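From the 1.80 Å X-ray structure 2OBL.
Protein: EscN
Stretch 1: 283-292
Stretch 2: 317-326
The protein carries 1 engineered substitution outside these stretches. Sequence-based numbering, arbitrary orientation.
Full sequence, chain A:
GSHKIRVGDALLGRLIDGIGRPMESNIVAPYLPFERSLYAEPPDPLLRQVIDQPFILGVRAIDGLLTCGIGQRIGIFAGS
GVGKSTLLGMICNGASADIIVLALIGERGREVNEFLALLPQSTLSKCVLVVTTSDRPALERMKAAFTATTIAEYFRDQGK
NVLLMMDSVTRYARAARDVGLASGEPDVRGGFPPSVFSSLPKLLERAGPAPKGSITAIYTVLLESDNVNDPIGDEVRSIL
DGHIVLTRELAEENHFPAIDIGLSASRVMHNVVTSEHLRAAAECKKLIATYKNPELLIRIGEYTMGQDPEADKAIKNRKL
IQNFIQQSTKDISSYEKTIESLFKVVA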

# COMPACT_ATOMS: atom_id res chain seq x y z
N GLU A 283 -8.30 19.91 10.20
CA GLU A 283 -7.63 21.19 10.32
C GLU A 283 -6.21 21.11 9.75
O GLU A 283 -5.80 22.01 9.02
N CYS A 284 -5.48 20.04 10.07
CA CYS A 284 -4.12 19.89 9.56
C CYS A 284 -4.13 19.90 8.03
O CYS A 284 -3.29 20.55 7.40
N LYS A 285 -5.08 19.18 7.44
CA LYS A 285 -5.20 19.14 5.98
C LYS A 285 -5.46 20.53 5.40
O LYS A 285 -4.86 20.93 4.40
N LYS A 286 -6.35 21.27 6.04
CA LYS A 286 -6.68 22.62 5.60
C LYS A 286 -5.45 23.52 5.73
O LYS A 286 -5.17 24.33 4.84
N LEU A 287 -4.71 23.35 6.82
CA LEU A 287 -3.51 24.14 7.03
C LEU A 287 -2.47 23.85 5.95
O LEU A 287 -1.87 24.78 5.40
N ILE A 288 -2.27 22.57 5.66
CA ILE A 288 -1.37 22.16 4.58
C ILE A 288 -1.79 22.77 3.24
O ILE A 288 -0.94 23.25 2.49
N ALA A 289 -3.09 22.75 2.95
CA ALA A 289 -3.59 23.27 1.68
C ALA A 289 -3.46 24.78 1.56
O ALA A 289 -3.23 25.31 0.47
N THR A 290 -3.61 25.49 2.68
CA THR A 290 -3.65 26.95 2.65
C THR A 290 -2.27 27.60 2.75
O THR A 290 -2.13 28.80 2.51
N TYR A 291 -1.24 26.83 3.10
CA TYR A 291 0.09 27.39 3.31
C TYR A 291 0.69 28.02 2.05
O TYR A 291 0.58 27.48 0.95
N LYS A 292 1.33 29.17 2.24
CA LYS A 292 2.02 29.87 1.17
C LYS A 292 3.37 30.42 1.65
O LYS A 292 3.43 31.09 2.68
N ASN A 317 2.31 27.47 11.80
CA ASN A 317 2.39 26.04 12.11
C ASN A 317 3.17 25.21 11.08
O ASN A 317 3.30 23.99 11.23
N ARG A 318 3.71 25.88 10.07
CA ARG A 318 4.43 25.22 8.97
C ARG A 318 5.48 24.21 9.44
O ARG A 318 5.40 23.03 9.10
N LYS A 319 6.46 24.67 10.21
CA LYS A 319 7.54 23.79 10.68
C LYS A 319 7.03 22.59 11.48
O LYS A 319 7.56 21.49 11.35
N LEU A 320 6.02 22.81 12.31
CA LEU A 320 5.43 21.72 13.08
C LEU A 320 4.78 20.72 12.14
O LEU A 320 5.03 19.51 12.22
N ILE A 321 3.95 21.23 11.24
CA ILE A 321 3.22 20.41 10.28
C ILE A 321 4.18 19.62 9.37
O ILE A 321 4.01 18.42 9.17
N GLN A 322 5.20 20.30 8.85
CA GLN A 322 6.16 19.65 7.97
C GLN A 322 6.99 18.59 8.68
O GLN A 322 7.22 17.51 8.13
N ASN A 323 7.43 18.87 9.91
CA ASN A 323 8.15 17.88 10.71
C ASN A 323 7.29 16.66 11.06
O ASN A 323 7.81 15.57 11.32
N PHE A 324 5.98 16.88 11.08
CA PHE A 324 5.03 15.81 11.37
C PHE A 324 4.85 14.89 10.15
O PHE A 324 4.99 13.67 10.25
N ILE A 325 4.56 15.48 8.99
CA ILE A 325 4.26 14.66 7.81
C ILE A 325 5.51 14.16 7.10
O ILE A 325 5.50 13.08 6.51
N GLN A 326 6.58 14.94 7.14
CA GLN A 326 7.85 14.44 6.66
C GLN A 326 8.41 13.55 7.75
O GLN A 326 8.30 13.86 8.95

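The two stretches meet through a pair of helices, 283-290 and 318-325, whose axes approach to 10.8 Å and whose N-to-C directions diverge by 110°. No hydrogen bond links them; the 399 Å² buried between them, both sides summed, is held by apolar packing and by one cation-aromatic stack.

At the start of stretch 2, Asn317 directs its CA-to-CB bond toward stretch 1. Its side chain, chi1 m, adds a modest contact with the buried Leu287.

Arg318 makes the most elaborate contact. With chi1 t, chi2 p and chi3 t, the side chain is laid along Tyr291, just beyond the end of the first helix. The guanidinium lies flat on the phenol ring, with centres 3.9 Å apart and planes inclined by only 7°, and Arg318 CZ comes to 3.3 Å from Tyr291 CE2. The aliphatic part takes part as well: Arg318 CD sits 3.6 Å from the centroid of the Tyr291 ring, 14° off the ring normal, in a CH-pi contact over the face. Tyr291 enables this by pointing its CA-to-CB bond toward stretch 2 in the t rotamer. The charged group thus gains dispersion and cation-pi attraction. Arg318 NH1 is 3.1 Å from Gln322 OE1, but the angle is too poor for a hydrogen bond.

Lys319 and Leu320 take no part in the interface. One turn after Asn317, Ile321 occupies its apolar centre, pointing toward stretch 1 with chi1 m and chi2 t. Ile321 CD1 lies 3.6 Å from Leu287 CB, and Ile321 CG2 packs 3.5 Å from Ile288 CG1 and 4.1 Å from Cys284 SG. Cys284 (t), Leu287 (m, t) and Ile288 (m, t) together form the surface against which Ile321 packs, as expected of residues spaced three to four apart on a helix. Leu287 points toward stretch 2; Cys284 and Ile288 leave their backbone sideways, and the end of Ile288 comes nearer.

Gln322 (m, m) stays beyond contact distance of stretch 1 and instead donates from NE2 to Gln326 OE1 at 2.8 Å, a bond one turn along its own stretch. Asn323 is remote. Phe324 (t) points toward stretch 1, yet the nearest approach, Phe324 CD2 to Cys284 SG, is 4.9 Å.

Ile325, one turn beyond Ile321, closes the apolar patch. In the p, t conformation it points toward stretch 1, and Ile325 CD1 meets Ile288 CD1 at 3.9 Å, so Ile288 packs against both isoleucines of the second helix.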

# COMPACT_ATOMS: atom_id res chain seq x y z
CB GLU A 283 -7.61 21.67 11.78
CG GLU A 283 -6.71 22.89 11.97
CD GLU A 283 -7.05 23.72 13.19
OE1 GLU A 283 -7.56 23.15 14.19
OE2 GLU A 283 -6.81 24.94 13.14
CB CYS A 284 -3.45 18.60 10.08
SG CYS A 284 -1.67 18.53 9.72
CB LYS A 285 -6.30 18.18 5.56
CG LYS A 285 -5.90 16.71 5.62
CD LYS A 285 -7.08 15.83 5.29
CE LYS A 285 -7.24 14.77 6.34
NZ LYS A 285 -8.58 14.10 6.26
CB LYS A 286 -7.86 23.18 6.38
CG LYS A 286 -9.21 22.67 5.88
CD LYS A 286 -10.27 22.65 6.98
CE LYS A 286 -11.55 21.97 6.49
NZ LYS A 286 -12.65 22.02 7.52
CB LEU A 287 -2.94 23.93 8.43
CG LEU A 287 -3.76 24.53 9.57
CD1 LEU A 287 -3.09 24.25 10.90
CD2 LEU A 287 -3.97 26.03 9.39
CB ILE A 288 -1.33 20.62 4.43
CG1 ILE A 288 -0.62 19.99 5.63
CG2 ILE A 288 -0.65 20.21 3.13
CD1 ILE A 288 -0.71 18.47 5.68
CB ALA A 289 -5.04 22.85 1.47
CB THR A 290 -4.59 27.53 3.74
OG1 THR A 290 -4.14 27.15 5.04
CG2 THR A 290 -6.02 27.02 3.54
CB TYR A 291 1.07 26.35 3.88
CG TYR A 291 2.50 26.85 3.88
CD1 TYR A 291 2.99 27.64 4.93
CD2 TYR A 291 3.37 26.56 2.84
CE1 TYR A 291 4.29 28.11 4.93
CE2 TYR A 291 4.68 27.03 2.83
CZ TYR A 291 5.13 27.80 3.88
OH TYR A 291 6.43 28.26 3.87
CB LYS A 292 1.16 31.03 0.64
CG LYS A 292 -0.05 30.60 -0.17
CD LYS A 292 -0.78 31.81 -0.74
CE LYS A 292 0.09 32.57 -1.73
NZ LYS A 292 -0.70 33.54 -2.53
CB ASN A 317 0.98 25.46 12.31
CG ASN A 317 0.36 25.88 13.63
OD1 ASN A 317 -0.71 25.40 14.01
ND2 ASN A 317 1.02 26.78 14.35
CB ARG A 318 5.06 26.26 8.05
CG ARG A 318 6.12 25.71 7.09
CD ARG A 318 5.51 24.91 5.95
NE ARG A 318 6.45 24.77 4.84
CZ ARG A 318 6.17 24.18 3.69
NH1 ARG A 318 4.97 23.66 3.48
NH2 ARG A 318 7.09 24.10 2.73
CB LYS A 319 8.58 24.57 11.49
CG LYS A 319 9.79 23.73 11.89
CD LYS A 319 10.72 24.49 12.83
CE LYS A 319 11.66 23.53 13.55
NZ LYS A 319 12.33 24.17 14.72
CB LEU A 320 4.39 22.26 14.06
CG LEU A 320 4.96 22.91 15.32
CD1 LEU A 320 3.82 23.35 16.22
CD2 LEU A 320 5.89 21.95 16.04
CB ILE A 321 2.25 21.26 9.44
CG1 ILE A 321 1.11 21.79 10.32
CG2 ILE A 321 1.69 20.45 8.28
CD1 ILE A 321 0.29 22.89 9.68
CB GLN A 322 7.05 20.69 7.27
CG GLN A 322 6.29 21.59 6.30
CD GLN A 322 5.58 20.81 5.21
OE1 GLN A 322 4.39 20.99 4.96
NE2 GLN A 322 6.32 19.93 4.55
CB ASN A 323 8.67 18.49 12.01
CG ASN A 323 9.87 19.37 11.80
OD1 ASN A 323 10.41 19.47 10.69
ND2 ASN A 323 10.32 20.03 12.87
CB PHE A 324 3.68 16.41 11.79
CG PHE A 324 2.59 15.39 12.02
CD1 PHE A 324 2.55 14.64 13.19
CD2 PHE A 324 1.61 15.17 11.06
CE1 PHE A 324 1.55 13.71 13.41
CE2 PHE A 324 0.61 14.21 11.27
CZ PHE A 324 0.58 13.49 12.45
CB ILE A 325 3.32 15.37 6.81
CG1 ILE A 325 3.92 16.69 6.32
CG2 ILE A 325 1.94 15.57 7.43
CD1 ILE A 325 3.06 17.42 5.28
CB GLN A 326 8.82 15.58 6.28
CG GLN A 326 8.36 16.39 5.08
CD GLN A 326 9.28 17.56 4.77
OE1 GLN A 326 8.84 18.70 4.65
NE2 GLN A 326 10.57 17.27 4.67